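Local coordinates for protein succinate-semialdehyde dehydrogenase (Streptococcus pyogenes MGAS1882, PDB 4YWV) that probably oxidises succinate semialdehyde to succinate with a nicotinamide cofactor, as a member of the aldehyde dehydrogenase family, at residues 3-8 against 159-164; 27-32 against 195-200; 153-158 against 184-189. One frame throughout, in Å; residues are numbered along the deposited sequence.

Contact 1. Residues 3-8 against 159-164. With SSN (4-oxobutanoic acid), chain D.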
loop_
_atom_site.group_PDB
_atom_site.type_symbol
_atom_site.label_atom_id
_atom_site.label_comp_id
_atom_site.label_asym_id
_atom_site.label_seq_id
_atom_site.Cartn_x
_atom_site.Cartn_y
_atom_site.Cartn_z
ATOM N N TYR A 3 -24.093 17.075 9.100
ATOM C CA TYR A 3 -23.322 17.902 8.183
ATOM C C TYR A 3 -23.924 19.287 8.231
ATOM O O TYR A 3 -25.114 19.460 7.974
ATOM C CB TYR A 3 -23.392 17.327 6.775
ATOM C CG TYR A 3 -22.634 16.037 6.677
ATOM C CD1 TYR A 3 -23.174 14.853 7.169
ATOM C CD2 TYR A 3 -21.347 16.010 6.154
ATOM C CE1 TYR A 3 -22.450 13.675 7.150
ATOM C CE2 TYR A 3 -20.607 14.835 6.125
ATOM C CZ TYR A 3 -21.164 13.670 6.627
ATOM O OH TYR A 3 -20.426 12.511 6.617
ATOM N N GLN A 4 -23.100 20.282 8.535
ATOM C CA GLN A 4 -23.627 21.619 8.692
ATOM C C GLN A 4 -22.592 22.722 8.505
ATOM O O GLN A 4 -21.489 22.644 9.046
ATOM C CB GLN A 4 -24.229 21.685 10.095
ATOM C CG GLN A 4 -25.127 22.845 10.398
ATOM C CD GLN A 4 -25.982 22.575 11.635
ATOM O OE1 GLN A 4 -25.458 22.345 12.730
ATOM N NE2 GLN A 4 -27.303 22.591 11.462
ATOM N N THR A 5 -22.950 23.744 7.733
ATOM C CA THR A 5 -22.062 24.887 7.519
ATOM C C THR A 5 -22.300 25.931 8.609
ATOM O O THR A 5 -23.373 26.535 8.686
ATOM C CB THR A 5 -22.310 25.585 6.159
ATOM O OG1 THR A 5 -21.809 24.770 5.094
ATOM C CG2 THR A 5 -21.606 26.939 6.123
ATOM N N ILE A 6 -21.293 26.135 9.447
ATOM C CA ILE A 6 -21.364 27.110 10.519
ATOM C C ILE A 6 -20.165 28.038 10.378
ATOM O O ILE A 6 -19.055 27.681 10.769
ATOM C CB ILE A 6 -21.290 26.440 11.898
ATOM C CG1 ILE A 6 -22.351 25.345 12.005
ATOM C CG2 ILE A 6 -21.498 27.479 12.979
ATOM C CD1 ILE A 6 -22.382 24.651 13.363
ATOM N N TYR A 7 -20.395 29.224 9.818
ATOM C CA TYR A 7 -19.334 30.205 9.610
ATOM C C TYR A 7 -18.529 30.409 10.900
ATOM O O TYR A 7 -19.056 30.877 11.906
ATOM C CB TYR A 7 -19.951 31.520 9.131
ATOM C CG TYR A 7 -18.967 32.520 8.564
ATOM C CD1 TYR A 7 -17.695 32.125 8.129
ATOM C CD2 TYR A 7 -19.322 33.862 8.427
ATOM C CE1 TYR A 7 -16.802 33.049 7.573
ATOM C CE2 TYR A 7 -18.444 34.791 7.874
ATOM C CZ TYR A 7 -17.186 34.383 7.450
ATOM O OH TYR A 7 -16.329 35.320 6.917
ATOM N N PRO A 8 -17.234 30.052 10.883
ATOM C CA PRO A 8 -16.376 30.193 12.064
ATOM C C PRO A 8 -16.210 31.626 12.566
ATOM O O PRO A 8 -15.924 31.848 13.747
ATOM C CB PRO A 8 -15.049 29.585 11.605
ATOM C CG PRO A 8 -15.459 28.617 10.542
ATOM C CD PRO A 8 -16.502 29.396 9.787
ATOM N N ILE A 159 -17.937 19.630 8.956
ATOM C CA ILE A 159 -18.016 21.086 8.984
ATOM C C ILE A 159 -17.740 21.762 7.647
ATOM O O ILE A 159 -17.560 22.976 7.606
ATOM C CB ILE A 159 -17.048 21.723 10.019
ATOM C CG1 ILE A 159 -15.599 21.392 9.665
ATOM C CG2 ILE A 159 -17.387 21.248 11.417
ATOM C CD1 ILE A 159 -14.585 22.251 10.403
ATOM N N CYS A 160 -17.677 21.003 6.556
ATOM C CA CYS A 160 -17.451 21.632 5.254
ATOM C C CYS A 160 -18.264 20.952 4.151
ATOM O O CYS A 160 -17.788 20.739 3.039
ATOM C CB CYS A 160 -15.956 21.637 4.909
ATOM S SG CYS A 160 -15.238 20.036 4.545
ATOM N N PRO A 161 -19.529 20.637 4.442
ATOM C CA PRO A 161 -20.411 19.976 3.483
ATOM C C PRO A 161 -20.674 20.775 2.218
ATOM O O PRO A 161 -20.719 20.216 1.128
ATOM C CB PRO A 161 -21.669 19.740 4.299
ATOM C CG PRO A 161 -21.707 20.947 5.166
ATOM C CD PRO A 161 -20.282 21.056 5.634
ATOM N N ARG A 162 -20.850 22.082 2.362
ATOM C CA ARG A 162 -21.104 22.916 1.198
ATOM C C ARG A 162 -19.967 22.749 0.192
ATOM O O ARG A 162 -20.200 22.713 -1.012
ATOM C CB ARG A 162 -21.239 24.383 1.612
ATOM C CG ARG A 162 -21.483 25.325 0.449
ATOM C CD ARG A 162 -22.776 24.998 -0.272
ATOM N NE ARG A 162 -22.761 25.506 -1.640
ATOM C CZ ARG A 162 -23.584 25.094 -2.599
ATOM N NH1 ARG A 162 -24.501 24.166 -2.339
ATOM N NH2 ARG A 162 -23.473 25.586 -3.827
ATOM N N SER A 163 -18.739 22.640 0.691
ATOM C CA SER A 163 -17.570 22.464 -0.170
ATOM C C SER A 163 -17.648 21.102 -0.851
ATOM O O SER A 163 -17.438 20.979 -2.061
ATOM C CB SER A 163 -16.273 22.521 0.648
ATOM O OG SER A 163 -16.114 23.751 1.327
ATOM N N ALA A 164 -17.953 20.078 -0.054
ATOM C CA ALA A 164 -18.045 18.708 -0.552
ATOM C C ALA A 164 -19.104 18.591 -1.629
ATOM O O ALA A 164 -18.883 17.980 -2.673
ATOM C CB ALA A 164 -18.360 17.760 0.593
HETATM C C1 SSN D . -16.228 14.363 10.585
HETATM O O1 SSN D . -15.127 14.195 9.994
HETATM C C2 SSN D . -17.550 14.111 9.900
HETATM O O2 SSN D . -16.261 14.754 11.768
HETATM C C3 SSN D . -18.409 13.192 10.758
HETATM C C4 SSN D . -19.819 13.075 10.187
HETATM O O4 SSN D . -20.595 12.205 10.554
HETATM O O HOH W 1 -19.017 24.928 9.204
#

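Contact 2. Residues 27-32 against 195-200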
loop_
_atom_site.group_PDB
_atom_site.type_symbol
_atom_site.label_atom_id
_atom_site.label_comp_id
_atom_site.label_asym_id
_atom_site.label_seq_id
_atom_site.Cartn_x
_atom_site.Cartn_y
_atom_site.Cartn_z
ATOM N N ASP A 27 -27.568 2.950 -4.261
ATOM C CA ASP A 27 -27.681 3.404 -5.643
ATOM C C ASP A 27 -26.407 4.087 -6.110
ATOM O O ASP A 27 -25.977 3.883 -7.240
ATOM C CB ASP A 27 -28.862 4.361 -5.811
ATOM C CG ASP A 27 -30.200 3.670 -5.639
ATOM O OD1 ASP A 27 -30.242 2.425 -5.752
ATOM O OD2 ASP A 27 -31.210 4.371 -5.407
ATOM N N VAL A 28 -25.801 4.897 -5.247
ATOM C CA VAL A 28 -24.572 5.594 -5.615
ATOM C C VAL A 28 -23.474 4.574 -5.890
ATOM O O VAL A 28 -22.749 4.675 -6.882
ATOM C CB VAL A 28 -24.104 6.564 -4.499
ATOM C CG1 VAL A 28 -22.713 7.102 -4.815
ATOM C CG2 VAL A 28 -25.082 7.721 -4.378
ATOM N N LEU A 29 -23.374 3.579 -5.016
ATOM C CA LEU A 29 -22.365 2.538 -5.154
ATOM C C LEU A 29 -22.562 1.677 -6.409
ATOM O O LEU A 29 -21.589 1.300 -7.062
ATOM C CB LEU A 29 -22.362 1.674 -3.896
ATOM C CG LEU A 29 -21.110 1.712 -3.014
ATOM C CD1 LEU A 29 -20.551 3.111 -2.872
ATOM C CD2 LEU A 29 -21.482 1.159 -1.664
ATOM N N GLU A 30 -23.814 1.371 -6.751
ATOM C CA GLU A 30 -24.097 0.571 -7.942
ATOM C C GLU A 30 -23.827 1.373 -9.212
ATOM O O GLU A 30 -23.351 0.825 -10.198
ATOM C CB GLU A 30 -25.552 0.077 -7.929
ATOM C CG GLU A 30 -25.971 -0.804 -9.131
ATOM C CD GLU A 30 -25.082 -2.040 -9.346
ATOM O OE1 GLU A 30 -24.323 -2.420 -8.422
ATOM O OE2 GLU A 30 -25.154 -2.643 -10.445
ATOM N N ARG A 31 -24.132 2.668 -9.181
ATOM C CA ARG A 31 -23.909 3.537 -10.334
ATOM C C ARG A 31 -22.422 3.670 -10.625
ATOM O O ARG A 31 -22.003 3.629 -11.783
ATOM C CB ARG A 31 -24.494 4.930 -10.084
ATOM C CG ARG A 31 -24.129 5.944 -11.159
ATOM C CD ARG A 31 -24.791 7.291 -10.923
ATOM N NE ARG A 31 -24.242 8.006 -9.772
ATOM C CZ ARG A 31 -24.720 9.161 -9.307
ATOM N NH1 ARG A 31 -25.767 9.731 -9.893
ATOM N NH2 ARG A 31 -24.143 9.757 -8.267
ATOM N N ALA A 32 -21.639 3.833 -9.560
ATOM C CA ALA A 32 -20.189 3.980 -9.653
ATOM C C ALA A 32 -19.520 2.697 -10.135
ATOM O O ALA A 32 -18.569 2.735 -10.915
ATOM C CB ALA A 32 -19.625 4.371 -8.301
ATOM N N ILE A 195 -16.887 0.466 3.079
ATOM C CA ILE A 195 -15.605 -0.222 3.037
ATOM C C ILE A 195 -15.804 -1.728 2.950
ATOM O O ILE A 195 -14.949 -2.444 2.442
ATOM C CB ILE A 195 -14.777 0.100 4.275
ATOM C CG1 ILE A 195 -14.428 1.586 4.266
ATOM C CG2 ILE A 195 -13.527 -0.781 4.322
ATOM C CD1 ILE A 195 -13.904 2.088 5.601
ATOM N N ALA A 196 -16.943 -2.204 3.437
ATOM C CA ALA A 196 -17.244 -3.626 3.404
ATOM C C ALA A 196 -17.877 -4.046 2.081
ATOM O O ALA A 196 -17.944 -5.231 1.778
ATOM C CB ALA A 196 -18.166 -3.985 4.556
ATOM N N ASP A 197 -18.339 -3.079 1.295
ATOM C CA ASP A 197 -18.965 -3.365 0.001
ATOM C C ASP A 197 -17.952 -3.905 -1.025
ATOM O O ASP A 197 -16.869 -3.347 -1.191
ATOM C CB ASP A 197 -19.605 -2.086 -0.537
ATOM C CG ASP A 197 -20.667 -2.353 -1.588
ATOM O OD1 ASP A 197 -21.846 -2.543 -1.205
ATOM O OD2 ASP A 197 -20.316 -2.375 -2.792
ATOM N N LYS A 198 -18.306 -4.975 -1.729
ATOM C CA LYS A 198 -17.394 -5.564 -2.712
ATOM C C LYS A 198 -17.100 -4.656 -3.896
ATOM O O LYS A 198 -16.084 -4.830 -4.560
ATOM C CB LYS A 198 -17.933 -6.903 -3.233
ATOM C CG LYS A 198 -19.133 -6.785 -4.154
ATOM C CD LYS A 198 -19.647 -8.155 -4.597
ATOM C CE LYS A 198 -18.613 -8.932 -5.417
ATOM N NZ LYS A 198 -19.146 -10.252 -5.904
ATOM N N ARG A 199 -17.985 -3.695 -4.163
ATOM C CA ARG A 199 -17.796 -2.761 -5.276
ATOM C C ARG A 199 -16.700 -1.721 -5.006
ATOM O O ARG A 199 -16.184 -1.073 -5.928
ATOM C CB ARG A 199 -19.119 -2.068 -5.599
ATOM C CG ARG A 199 -20.146 -3.014 -6.197
ATOM C CD ARG A 199 -21.547 -2.437 -6.228
ATOM N NE ARG A 199 -22.056 -2.214 -4.884
ATOM C CZ ARG A 199 -23.345 -2.059 -4.588
ATOM N NH1 ARG A 199 -24.257 -2.108 -5.555
ATOM N NH2 ARG A 199 -23.725 -1.858 -3.326
ATOM N N VAL A 200 -16.344 -1.572 -3.736
ATOM C CA VAL A 200 -15.309 -0.635 -3.335
ATOM C C VAL A 200 -14.004 -1.419 -3.189
ATOM O O VAL A 200 -13.928 -2.376 -2.416
ATOM C CB VAL A 200 -15.691 0.037 -2.017
ATOM C CG1 VAL A 200 -14.563 0.925 -1.535
ATOM C CG2 VAL A 200 -16.950 0.845 -2.216
#

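Contact 3. Residues 153-158 against 184-189. With SSN (4-oxobutanoic acid), chain D.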
loop_
_atom_site.group_PDB
_atom_site.type_symbol
_atom_site.label_atom_id
_atom_site.label_comp_id
_atom_site.label_asym_id
_atom_site.label_seq_id
_atom_site.Cartn_x
_atom_site.Cartn_y
_atom_site.Cartn_z
ATOM N N VAL A 153 -16.064 7.834 -4.411
ATOM C CA VAL A 153 -17.118 8.190 -3.458
ATOM C C VAL A 153 -16.390 8.932 -2.342
ATOM O O VAL A 153 -15.360 8.473 -1.831
ATOM C CB VAL A 153 -17.900 6.960 -2.896
ATOM C CG1 VAL A 153 -18.783 6.392 -3.987
ATOM C CG2 VAL A 153 -16.948 5.901 -2.348
ATOM N N LEU A 154 -16.927 10.094 -1.987
ATOM C CA LEU A 154 -16.308 10.958 -1.003
ATOM C C LEU A 154 -17.061 11.147 0.290
ATOM O O LEU A 154 -18.266 11.408 0.295
ATOM C CB LEU A 154 -16.064 12.337 -1.629
ATOM C CG LEU A 154 -15.758 13.515 -0.697
ATOM C CD1 LEU A 154 -14.394 13.325 -0.045
ATOM C CD2 LEU A 154 -15.799 14.812 -1.497
ATOM N N LYS A 155 -16.318 11.023 1.385
ATOM C CA LYS A 155 -16.844 11.229 2.722
ATOM C C LYS A 155 -15.996 12.386 3.216
ATOM O O LYS A 155 -14.846 12.200 3.596
ATOM C CB LYS A 155 -16.614 9.998 3.587
ATOM C CG LYS A 155 -17.421 9.982 4.870
ATOM C CD LYS A 155 -16.952 11.042 5.836
ATOM C CE LYS A 155 -17.782 11.043 7.095
ATOM N NZ LYS A 155 -17.612 12.331 7.804
ATOM N N HIS A 156 -16.560 13.587 3.171
ATOM C CA HIS A 156 -15.853 14.784 3.591
ATOM C C HIS A 156 -16.162 15.122 5.043
ATOM O O HIS A 156 -17.070 14.547 5.651
ATOM C CB HIS A 156 -16.250 15.966 2.706
ATOM C CG HIS A 156 -15.114 16.887 2.398
ATOM N ND1 HIS A 156 -14.078 17.109 3.280
ATOM C CD2 HIS A 156 -14.836 17.625 1.298
ATOM C CE1 HIS A 156 -13.208 17.943 2.734
ATOM N NE2 HIS A 156 -13.644 18.270 1.533
ATOM N N ALA A 157 -15.410 16.073 5.586
ATOM C CA ALA A 157 -15.603 16.500 6.963
ATOM C C ALA A 157 -17.010 17.074 7.180
ATOM O O ALA A 157 -17.599 17.669 6.276
ATOM C CB ALA A 157 -14.547 17.526 7.338
ATOM N N SER A 158 -17.536 16.894 8.388
ATOM C CA SER A 158 -18.871 17.373 8.729
ATOM C C SER A 158 -19.028 18.897 8.745
ATOM O O SER A 158 -20.135 19.397 8.565
ATOM C CB SER A 158 -19.295 16.810 10.083
ATOM O OG SER A 158 -18.384 17.209 11.088
ATOM N N LEU A 184 -20.781 11.929 -0.177
ATOM C CA LEU A 184 -21.622 11.121 0.706
ATOM C C LEU A 184 -21.775 11.729 2.098
ATOM O O LEU A 184 -20.835 11.724 2.897
ATOM C CB LEU A 184 -21.046 9.710 0.857
ATOM C CG LEU A 184 -20.623 8.979 -0.412
ATOM C CD1 LEU A 184 -19.925 7.694 -0.036
ATOM C CD2 LEU A 184 -21.825 8.707 -1.286
ATOM N N PHE A 185 -22.955 12.257 2.390
ATOM C CA PHE A 185 -23.206 12.813 3.705
ATOM C C PHE A 185 -23.672 11.634 4.553
ATOM O O PHE A 185 -24.849 11.521 4.899
ATOM C CB PHE A 185 -24.296 13.884 3.635
ATOM C CG PHE A 185 -23.852 15.164 2.984
ATOM C CD1 PHE A 185 -22.599 15.696 3.256
ATOM C CD2 PHE A 185 -24.711 15.869 2.151
ATOM C CE1 PHE A 185 -22.209 16.915 2.712
ATOM C CE2 PHE A 185 -24.331 17.096 1.602
ATOM C CZ PHE A 185 -23.079 17.620 1.885
ATOM N N ILE A 186 -22.739 10.754 4.881
ATOM C CA ILE A 186 -23.059 9.566 5.650
ATOM C C ILE A 186 -22.420 9.551 7.035
ATOM O O ILE A 186 -21.583 10.390 7.369
ATOM C CB ILE A 186 -22.625 8.312 4.867
ATOM C CG1 ILE A 186 -21.135 8.411 4.518
ATOM C CG2 ILE A 186 -23.448 8.193 3.584
ATOM C CD1 ILE A 186 -20.623 7.296 3.608
ATOM N N SER A 187 -22.840 8.595 7.846
ATOM C CA SER A 187 -22.311 8.446 9.192
ATOM C C SER A 187 -21.071 7.559 9.110
ATOM O O SER A 187 -20.785 6.984 8.057
ATOM C CB SER A 187 -23.360 7.784 10.080
ATOM O OG SER A 187 -23.715 6.517 9.552
ATOM N N TYR A 188 -20.329 7.449 10.205
ATOM C CA TYR A 188 -19.154 6.589 10.199
ATOM C C TYR A 188 -19.582 5.121 10.184
ATOM O O TYR A 188 -18.791 4.227 9.897
ATOM C CB TYR A 188 -18.249 6.921 11.384
ATOM C CG TYR A 188 -17.322 8.075 11.058
ATOM C CD1 TYR A 188 -16.254 7.902 10.170
ATOM C CD2 TYR A 188 -17.542 9.353 11.583
ATOM C CE1 TYR A 188 -15.427 8.973 9.808
ATOM C CE2 TYR A 188 -16.720 10.435 11.225
ATOM C CZ TYR A 188 -15.664 10.236 10.337
ATOM O OH TYR A 188 -14.848 11.295 9.975
ATOM N N ASP A 189 -20.856 4.889 10.466
ATOM C CA ASP A 189 -21.416 3.546 10.433
ATOM C C ASP A 189 -21.556 3.150 8.953
ATOM O O ASP A 189 -21.185 2.046 8.547
ATOM C CB ASP A 189 -22.795 3.550 11.087
ATOM C CG ASP A 189 -22.978 2.418 12.074
ATOM O OD1 ASP A 189 -22.380 2.480 13.180
ATOM O OD2 ASP A 189 -23.720 1.468 11.734
HETATM C C1 SSN D . -16.228 14.363 10.585
HETATM O O1 SSN D . -15.127 14.195 9.994
HETATM C C2 SSN D . -17.550 14.111 9.900
HETATM O O2 SSN D . -16.261 14.754 11.768
HETATM C C3 SSN D . -18.409 13.192 10.758
HETATM C C4 SSN D . -19.819 13.075 10.187
HETATM O O4 SSN D . -20.595 12.205 10.554
HETATM O O HOH W 2 -19.022 14.415 2.572
#

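Contact 1. Residues 3-8 against 159-164
Y3, Q4 and T5 lie across P161 and the loop before it in an apolar packing contact that sets the N-terminal strand 4-7 over the start of helix 161-174. P161 suits the first turn of a helix, where its missing N-H costs no bond, and its ring offers a compact apolar surface. P161 CB packs against Y3 CB at 3.9 Å and lies at the edge of the phenol ring, near its plane. P161 CG lies 3.7 Å from the backbone N of Q4, which hydrogen-bonds to the carbonyl O of S158. The side chain of T5 places its hydroxyl against R162 CB: with chi1 at -73°, OG1 stands anti to the carbonyl carbon and comes 3.5 Å from R162 CB. That hydroxyl has its polar partner in D73, whose other carboxylate oxygen takes S163 OG, and a threonine thus serves both packing and polar needs. Beyond, a water accepts from I6 N at 2.6 Å and lies 2.9 Å from I159 O, to which it can donate. Y3 OH bonds to I186 O and approaches the C4 atom of a bound 4-oxobutanoic acid to 3.7 Å. Strand 12-16 pairs with strand 4-7 as its antiparallel partner, F185 packs on both Y3 and P161, and helix 63-74 runs beside R162 and S163.

Contact 2. Residues 27-32 against 195-200
R199 joins two carboxylates, that of D197 in its own turn and that of E30 on helix 22-41, in a three-residue salt-bridge network. It grips D197 side-on: NE gives a nearly straight bond of 2.7 Å to the syn lone pair of OD2, while NH2 reaches OD1 at 2.9 Å, tilted from the guanidinium plane. The backbone N of R199 also donates to D197 OD2, at 3.0 Å and from the anti side, which makes an Asx turn; one oxygen thus takes two donors. Three bonds to one carboxylate should restrict the rotation of both groups. NH1 then points across to E30 OE1 at 2.9 Å, with the oxygen in the guanidinium plane but approached on its anti side, and the carboxylate and guanidinium planes stand 47° apart. E30 gets there because its chain bends at chi2 (55°), bringing the carboxylate round to the arginine. Arginine suits this place, since its flat group can serve acceptors along separate edges and still offer a face for packing.

That face receives L29, whose CB is 3.8 Å from R199 NH2. The branched end of L29 passes on to D197, CD2 lying 3.6 Å from D197 CG, and its other methyl, CD1, meets V200 CG2 at 4.3 Å. A leucine here shields one flank of the ion pair and continues into the apolar interior. Type I turn 197-200 links helix 188-196 to strand 200-206 of the six-stranded sheet, and K224 bonds to the carbonyls of I195, D197 and V200. Helix 22-41 lies against the turn, with L29 also touching V153 of strand 152-155.

Contact 3. Residues 153-158 against 184-189
V153, within strand 152-155, packs on L184, just past the end of the parallel edge strand 181-183, as part of the β-α-β crossover made through helix 161-174. This end is tight. L184 N donates to L154 O at 2.6 Å, which prolongs the pairing of the strands. L184 CG stands anti to the carbonyl carbon (chi1 -47°), and CD1 reaches V153 CB at 3.6 Å; branched aliphatic residues fit here because helix 22-41 packs over both, through V28. A water extends the pairing by one step, accepting from H156 N and donating to L184 O at 3.3 Å.

The other end is looser and more polar. K155 bends at chi2 (-69°) and crosses Y188 at about a right angle, its CE 4.3 Å from the ring centroid, over one face toward the rim, in a CH-pi contact. Lysine suits the place, with an aliphatic shaft for I186 and the ring. Y188 is exposed and begins helix 188-196, after S187 at its N-cap. With S158 the tyrosine contacts a bound 4-oxobutanoic acid (succinic semialdehyde), whose position is somewhat uncertain. This copy probably sits in or near the cofactor site, at the end of strand 152-155, rather than the catalytic one; a second binds about 13 Å from the L154 side chain. S158 OG makes a weak bond to O2 of the ligand, whereas the clearer interaction is Y188 OH donating to its O1 at 2.9 Å.

All three contacts lie around the 181-183 edge of the six-stranded sheet, contact 3 on the same side of the chain's centre as each of the others. Along the chain, 3-8 and 27-32 come first; then follow 153-158, 159-164, 184-189 and 195-200. Contacts 1 and 3, about 12 Å apart between centres, touch through Y3 with I186 and F185 and through the bond from Q4 N to S158 O, and reach the same bound 4-oxobutanoic acid. Contacts 2 and 3, about 14 Å apart, share helix 188-196 and meet where V28 and L29 pack on V153. Contacts 1 and 2, about 25 Å apart, do not touch; contact 3 joins the N-terminal strand and helix 22-41 to the crossover bordering the ligand.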